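Side-chain contacts in kynurenine formamidase (Bacillus anthracis, PDB 4CO9), which uses two zinc ions per subunit to hydrolyse N-formyl-L-kynurenine to L-kynurenine and formate in the kynurenine pathway of tryptophan degradation: residues 165-169 against 170-174; 181-184 against 185-189. All coordinates share one frame; numbering follows the deposited sequence.

Contact 1: residues 165-169 against 170-174; sequences QLFKH and SIHIL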
ATOM      1  N   GLN C 165       7.931  -2.115 -23.906  1.00 18.58           N
ATOM      2  CA  GLN C 165       7.861  -3.501 -24.342  1.00 19.40           C
ATOM      3  C   GLN C 165       7.275  -4.396 -23.260  1.00 18.86           C
ATOM      4  O   GLN C 165       6.489  -5.299 -23.560  1.00 18.13           O
ATOM      5  CB  GLN C 165       9.226  -4.003 -24.808  1.00 21.11           C
ATOM      6  CG  GLN C 165       9.636  -3.451 -26.166  1.00 22.42           C
ATOM      7  CD  GLN C 165       8.591  -3.735 -27.235  1.00 23.80           C
ATOM      8  OE1 GLN C 165       8.226  -4.886 -27.467  1.00 26.07           O
ATOM      9  NE2 GLN C 165       8.087  -2.684 -27.870  1.00 24.88           N
ATOM     10  N   LEU C 166       7.641  -4.137 -22.007  1.00 18.55           N
ATOM     11  CA  LEU C 166       7.108  -4.923 -20.903  1.00 17.59           C
ATOM     12  C   LEU C 166       5.596  -4.828 -20.867  1.00 17.65           C
ATOM     13  O   LEU C 166       4.903  -5.852 -20.921  1.00 17.80           O
ATOM     14  CB  LEU C 166       7.716  -4.490 -19.563  1.00 17.29           C
ATOM     15  CG  LEU C 166       9.168  -4.904 -19.356  1.00 17.00           C
ATOM     16  CD1 LEU C 166       9.777  -4.187 -18.155  1.00 16.47           C
ATOM     17  CD2 LEU C 166       9.295  -6.408 -19.200  1.00 17.24           C
ATOM     18  N   PHE C 167       5.068  -3.614 -20.836  1.00 17.73           N
ATOM     19  CA  PHE C 167       3.620  -3.474 -20.788  1.00 19.13           C
ATOM     20  C   PHE C 167       2.933  -3.954 -22.089  1.00 20.40           C
ATOM     21  O   PHE C 167       1.821  -4.481 -22.031  1.00 19.31           O
ATOM     22  CB  PHE C 167       3.151  -2.095 -20.275  1.00 19.34           C
ATOM     23  CG  PHE C 167       2.872  -2.063 -18.769  1.00 18.72           C
ATOM     24  CD1 PHE C 167       1.701  -2.591 -18.254  1.00 19.02           C
ATOM     25  CD2 PHE C 167       3.785  -1.511 -17.875  1.00 19.04           C
ATOM     26  CE1 PHE C 167       1.435  -2.554 -16.889  1.00 18.63           C
ATOM     27  CE2 PHE C 167       3.522  -1.468 -16.506  1.00 18.59           C
ATOM     28  CZ  PHE C 167       2.346  -1.989 -16.018  1.00 18.42           C
ATOM     29  N   LYS C 168       3.608  -3.845 -23.234  1.00 22.24           N
ATOM     30  CA  LYS C 168       3.083  -4.405 -24.495  1.00 24.24           C
ATOM     31  C   LYS C 168       2.850  -5.909 -24.368  1.00 24.24           C
ATOM     32  O   LYS C 168       2.007  -6.466 -25.068  1.00 24.70           O
ATOM     33  CB  LYS C 168       4.070  -4.144 -25.626  0.50 25.75           C
ATOM     34  CG  LYS C 168       3.518  -4.235 -27.043  0.50 27.71           C
ATOM     35  CD  LYS C 168       4.637  -4.106 -28.080  0.50 28.88           C
ATOM     36  CE  LYS C 168       4.271  -3.184 -29.237  0.50 29.55           C
ATOM     37  NZ  LYS C 168       3.067  -3.630 -29.965  0.50 30.19           N
ATOM     38  N   HIS C 169       3.634  -6.561 -23.513  1.00 24.32           N
ATOM     39  CA  HIS C 169       3.536  -8.003 -23.294  1.00 24.57           C
ATOM     40  C   HIS C 169       2.862  -8.360 -21.974  1.00 25.43           C
ATOM     41  O   HIS C 169       3.046  -9.456 -21.463  1.00 24.67           O
ATOM     42  CB  HIS C 169       4.921  -8.628 -23.362  1.00 25.21           C
ATOM     43  CG  HIS C 169       5.503  -8.629 -24.738  1.00 25.99           C
ATOM     44  ND1 HIS C 169       6.199  -7.556 -25.248  1.00 25.04           N
ATOM     45  CD2 HIS C 169       5.484  -9.570 -25.714  1.00 26.65           C
ATOM     46  CE1 HIS C 169       6.591  -7.836 -26.478  1.00 26.79           C
ATOM     47  NE2 HIS C 169       6.168  -9.051 -26.786  1.00 27.56           N
ATOM     48  N   SER C 170       2.090  -7.419 -21.440  1.00 24.68           N
ATOM     49  CA  SER C 170       1.306  -7.608 -20.233  1.00 24.59           C
ATOM     50  C   SER C 170       2.150  -7.858 -18.982  1.00 21.88           C
ATOM     51  O   SER C 170       1.669  -8.464 -18.040  1.00 21.19           O
ATOM     52  CB  SER C 170       0.273  -8.728 -20.433  1.00 25.69           C
ATOM     53  OG  SER C 170      -0.708  -8.307 -21.355  1.00 27.19           O
ATOM     54  N   ILE C 171       3.387  -7.365 -18.985  1.00 19.19           N
ATOM     55  CA  ILE C 171       4.274  -7.501 -17.841  1.00 17.27           C
ATOM     56  C   ILE C 171       4.308  -6.184 -17.074  1.00 15.47           C
ATOM     57  O   ILE C 171       4.703  -5.154 -17.600  1.00 14.42           O
ATOM     58  CB  ILE C 171       5.707  -7.849 -18.239  1.00 17.16           C
ATOM     59  CG1 ILE C 171       5.717  -9.128 -19.071  1.00 17.79           C
ATOM     60  CG2 ILE C 171       6.575  -7.995 -16.995  1.00 17.10           C
ATOM     61  CD1 ILE C 171       7.061  -9.444 -19.685  1.00 18.20           C
ATOM     62  N   HIS C 172       3.897  -6.261 -15.817  1.00 13.61           N
ATOM     63  CA  HIS C 172       3.817  -5.116 -14.938  1.00 12.50           C
ATOM     64  C   HIS C 172       5.166  -4.863 -14.286  1.00 11.34           C
ATOM     65  O   HIS C 172       6.025  -5.723 -14.306  1.00 11.22           O
ATOM     66  CB  HIS C 172       2.730  -5.366 -13.922  1.00 12.62           C
ATOM     67  CG  HIS C 172       1.373  -5.485 -14.538  1.00 12.90           C
ATOM     68  ND1 HIS C 172       0.337  -4.643 -14.211  1.00 13.94           N
ATOM     69  CD2 HIS C 172       0.892  -6.323 -15.483  1.00 13.11           C
ATOM     70  CE1 HIS C 172      -0.736  -4.975 -14.909  1.00 13.67           C
ATOM     71  NE2 HIS C 172      -0.423  -5.984 -15.693  1.00 13.68           N
ATOM     72  N   ILE C 173       5.335  -3.671 -13.725  1.00 10.49           N
ATOM     73  CA  ILE C 173       6.647  -3.176 -13.309  1.00 10.16           C
ATOM     74  C   ILE C 173       6.653  -2.715 -11.863  1.00  9.62           C
ATOM     75  O   ILE C 173       5.828  -1.891 -11.462  1.00  9.62           O
ATOM     76  CB  ILE C 173       7.095  -1.996 -14.202  1.00 10.44           C
ATOM     77  CG1 ILE C 173       7.259  -2.473 -15.647  1.00 10.68           C
ATOM     78  CG2 ILE C 173       8.409  -1.392 -13.692  1.00 10.39           C
ATOM     79  CD1 ILE C 173       7.428  -1.355 -16.653  1.00 10.93           C
ATOM     80  N   LEU C 174       7.626  -3.233 -11.112  1.00  9.29           N
ATOM     81  CA  LEU C 174       7.855  -2.893  -9.723  1.00  8.62           C
ATOM     82  C   LEU C 174       9.304  -2.459  -9.588  1.00  8.54           C
ATOM     83  O   LEU C 174      10.205  -3.175 -10.013  1.00  8.61           O
ATOM     84  CB  LEU C 174       7.556  -4.126  -8.867  1.00  8.61           C
ATOM     85  CG  LEU C 174       7.992  -4.162  -7.410  1.00  8.66           C
ATOM     86  CD1 LEU C 174       7.349  -3.027  -6.620  1.00  8.70           C
ATOM     87  CD2 LEU C 174       7.645  -5.511  -6.811  1.00  8.70           C
TER
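The edge of the Phe-167 ring points into one face of the His-172 imidazole, a T-shaped pair with centroids 4.8 Å apart and planes at 58°. Phe-167 CE1 leads, 3.6 Å from His-172 ND1, while CD2 and CE2 on the other flank of the phenyl ring rest against Ile-173 CD1. Over the centre of one phenyl face lies the carbonyl oxygen of Ile-171. A flat ring suits this place because its rim and its face can serve three consecutive residues. Leu-166 spreads its two methyls, CD2 meeting Ile-171 CD1 at 3.8 Å and CD1 meeting Ile-173 CG1 at 3.9 Å.

These groups are set by a Schellman motif that ends helix 161-168. Ile-171 N bonds Leu-166 O at 2.9 Å and Ser-170 N bonds Phe-167 O at 3.0 Å, with Ser-170 as the C' residue at positive phi (64°). Leu-166 O also accepts from His-169 N, the two donors arriving from opposite faces of its plane. With CG beside the backbone N (chi1 -70°), the His-169 ring turns back along the helix, and ND1 donates to Gln-165 O at 2.8 Å, the acceptor lying in the ring plane.

Further out, Tyr-78 OH hydrogen-bonds His-172 ND1, which should restrict rotation of the imidazole. The carbonyls of Gln-165, Leu-166 and Phe-167 are thus satisfied within the turn, and Ile-173 carries the apolar packing up to the zinc ligands His-163 and Glu-175.

Contact 2: residues 181-184 against 185-189; sequences HVAD and GDYEL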
ATOM      1  N   HIS C 181      18.973  -8.482   1.734  1.00 18.14           N
ATOM      2  CA  HIS C 181      18.766  -9.255   2.948  1.00 17.63           C
ATOM      3  C   HIS C 181      17.932 -10.525   2.730  1.00 17.18           C
ATOM      4  O   HIS C 181      17.590 -11.193   3.683  1.00 17.08           O
ATOM      5  CB  HIS C 181      18.132  -8.393   4.041  1.00 17.39           C
ATOM      6  CG  HIS C 181      16.764  -7.882   3.702  1.00 17.58           C
ATOM      7  ND1 HIS C 181      16.552  -6.879   2.780  1.00 17.58           N
ATOM      8  CD2 HIS C 181      15.539  -8.231   4.165  1.00 16.96           C
ATOM      9  CE1 HIS C 181      15.258  -6.647   2.672  1.00 17.15           C
ATOM     10  NE2 HIS C 181      14.620  -7.447   3.508  1.00 16.79           N
ATOM     11  N   VAL C 182      17.610 -10.860   1.485  1.00 17.25           N
ATOM     12  CA  VAL C 182      16.823 -12.051   1.207  1.00 16.99           C
ATOM     13  C   VAL C 182      17.532 -12.973   0.222  1.00 16.34           C
ATOM     14  O   VAL C 182      18.218 -12.538  -0.706  1.00 16.38           O
ATOM     15  CB  VAL C 182      15.395 -11.712   0.699  1.00 17.61           C
ATOM     16  CG1 VAL C 182      14.721 -10.728   1.638  1.00 18.44           C
ATOM     17  CG2 VAL C 182      15.420 -11.172  -0.714  1.00 17.55           C
ATOM     18  N   ALA C 183      17.332 -14.263   0.426  1.00 16.85           N
ATOM     19  CA  ALA C 183      17.968 -15.274  -0.396  1.00 16.98           C
ATOM     20  C   ALA C 183      17.185 -15.481  -1.676  1.00 17.41           C
ATOM     21  O   ALA C 183      15.971 -15.202  -1.742  1.00 16.10           O
ATOM     22  CB  ALA C 183      18.059 -16.580   0.384  1.00 17.56           C
ATOM     23  N   ASP C 184      17.868 -16.007  -2.691  1.00 18.00           N
ATOM     24  CA  ASP C 184      17.208 -16.427  -3.916  1.00 18.73           C
ATOM     25  C   ASP C 184      16.188 -17.500  -3.612  1.00 18.11           C
ATOM     26  O   ASP C 184      16.329 -18.246  -2.643  1.00 18.98           O
ATOM     27  CB  ASP C 184      18.213 -17.001  -4.916  1.00 19.68           C
ATOM     28  CG  ASP C 184      19.170 -15.970  -5.454  1.00 20.92           C
ATOM     29  OD1 ASP C 184      18.890 -14.758  -5.386  1.00 23.16           O
ATOM     30  OD2 ASP C 184      20.203 -16.383  -6.017  1.00 23.20           O
ATOM     31  N   GLY C 185      15.171 -17.610  -4.453  1.00 16.95           N
ATOM     32  CA  GLY C 185      14.222 -18.694  -4.321  1.00 16.70           C
ATOM     33  C   GLY C 185      12.789 -18.261  -4.479  1.00 17.08           C
ATOM     34  O   GLY C 185      12.495 -17.214  -5.073  1.00 16.08           O
ATOM     35  N   ASP C 186      11.900 -19.077  -3.921  1.00 16.69           N
ATOM     36  CA  ASP C 186      10.483 -18.921  -4.102  1.00 17.30           C
ATOM     37  C   ASP C 186       9.811 -18.332  -2.881  1.00 16.36           C
ATOM     38  O   ASP C 186      10.079 -18.731  -1.747  1.00 16.26           O
ATOM     39  CB  ASP C 186       9.845 -20.259  -4.448  1.00 18.59           C
ATOM     40  CG  ASP C 186      10.136 -20.675  -5.873  1.00 20.31           C
ATOM     41  OD1 ASP C 186      10.299 -19.793  -6.755  1.00 21.88           O
ATOM     42  OD2 ASP C 186      10.183 -21.882  -6.111  1.00 22.41           O
ATOM     43  N   TYR C 187       8.924 -17.383  -3.141  1.00 14.76           N
ATOM     44  CA  TYR C 187       8.226 -16.677  -2.103  1.00 14.16           C
ATOM     45  C   TYR C 187       6.817 -16.400  -2.566  1.00 13.66           C
ATOM     46  O   TYR C 187       6.480 -16.598  -3.738  1.00 14.00           O
ATOM     47  CB  TYR C 187       8.904 -15.336  -1.840  1.00 13.61           C
ATOM     48  CG  TYR C 187      10.313 -15.411  -1.335  1.00 13.62           C
ATOM     49  CD1 TYR C 187      11.383 -15.608  -2.212  1.00 13.64           C
ATOM     50  CD2 TYR C 187      10.592 -15.240   0.013  1.00 13.27           C
ATOM     51  CE1 TYR C 187      12.682 -15.647  -1.743  1.00 13.75           C
ATOM     52  CE2 TYR C 187      11.880 -15.289   0.491  1.00 13.35           C
ATOM     53  CZ  TYR C 187      12.921 -15.483  -0.384  1.00 13.63           C
ATOM     54  OH  TYR C 187      14.198 -15.544   0.114  1.00 13.51           O
ATOM     55  N   GLU C 188       5.994 -15.935  -1.639  1.00 13.42           N
ATOM     56  CA  GLU C 188       4.766 -15.246  -1.982  1.00 13.55           C
ATOM     57  C   GLU C 188       5.057 -13.757  -1.871  1.00 12.43           C
ATOM     58  O   GLU C 188       5.711 -13.328  -0.924  1.00 12.26           O
ATOM     59  CB  GLU C 188       3.631 -15.674  -1.052  0.50 14.33           C
ATOM     60  CG  GLU C 188       3.141 -17.095  -1.334  0.50 15.18           C
ATOM     61  CD  GLU C 188       2.058 -17.155  -2.386  0.50 15.68           C
ATOM     62  OE1 GLU C 188       1.803 -16.133  -3.022  0.50 15.95           O
ATOM     63  OE2 GLU C 188       1.489 -18.239  -2.624  0.50 17.30           O
ATOM     64  N   LEU C 189       4.632 -12.991  -2.872  1.00 11.14           N
ATOM     65  CA  LEU C 189       4.854 -11.536  -2.917  1.00 10.69           C
ATOM     66  C   LEU C 189       3.533 -10.814  -2.704  1.00  9.75           C
ATOM     67  O   LEU C 189       2.493 -11.265  -3.172  1.00  9.39           O
ATOM     68  CB  LEU C 189       5.407 -11.111  -4.282  1.00 10.76           C
ATOM     69  CG  LEU C 189       5.543  -9.613  -4.602  1.00 11.05           C
ATOM     70  CD1 LEU C 189       6.560  -8.923  -3.707  1.00 11.03           C
ATOM     71  CD2 LEU C 189       5.937  -9.430  -6.066  1.00 11.48           C
TER
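Tyr-187 reaches back from its strand to Ala-183, four residues earlier. Its CB points toward the loop 181-184, and CG, anti to the carbonyl carbon (chi1 -63°), sends the ring on to the loop backbone. Along the ring, CE1 comes first, its edge facing Asp-184 C and passing 3.3 Å from Ala-183 O; CZ follows, 3.4 Å from Ala-183 O, which lies at the ring edge and in its plane. At the tip, the phenol OH donates to that same oxygen, a short bond of 2.6 Å from Tyr-187 OH to Ala-183 O, with the donor tilted 29° from the carbonyl plane. Val-182 CB lies 4.1 Å and Ala-183 CB 4.0 Å from Tyr-187 OH, so aliphatic carbon borders the hydroxyl. Tyrosine fits because it unites a long apolar ring, packed on Ile-84 and Ile-208, with a polar end that satisfies a peptide carbonyl.

The bond spans the entry of strand 185-190 into the mixed sheet, between strands 81-86 and 207-210. Gly-185 opens the strand with a backbone of positive phi (136°), at which a CB would collide with Asp-184 O. The CB of Asp-184 points away from the strand, and its OD1 forms a salt bridge with Arg-112, whose guanidinium also bonds Val-182 O. Ala-183, a small residue, is exposed.

How the contacts relate
Both contacts are local and lead into strands of the same mixed sheet, one after the other along the chain, with centres about 21 Å apart. Contact 1 delivers the chain from a helix into strand 172-175, beside the zinc site; contact 2 delivers it from a loop into strand 185-190, away from the annotated sites. The first buries Leu-166, Ile-171 and Ile-173; in the second Val-182 and Tyr-187 are buried, Ala-183 and Asp-184 exposed. In 165-174 apolar packing dominates and backbone N-H groups close the turn, whereas 181-189 relies on one side-chain hydroxyl. Ser-170 and Gly-185 both have positive phi, Ser-170 in the left-handed helical region and Gly-185 in an extended conformation accessible to glycine.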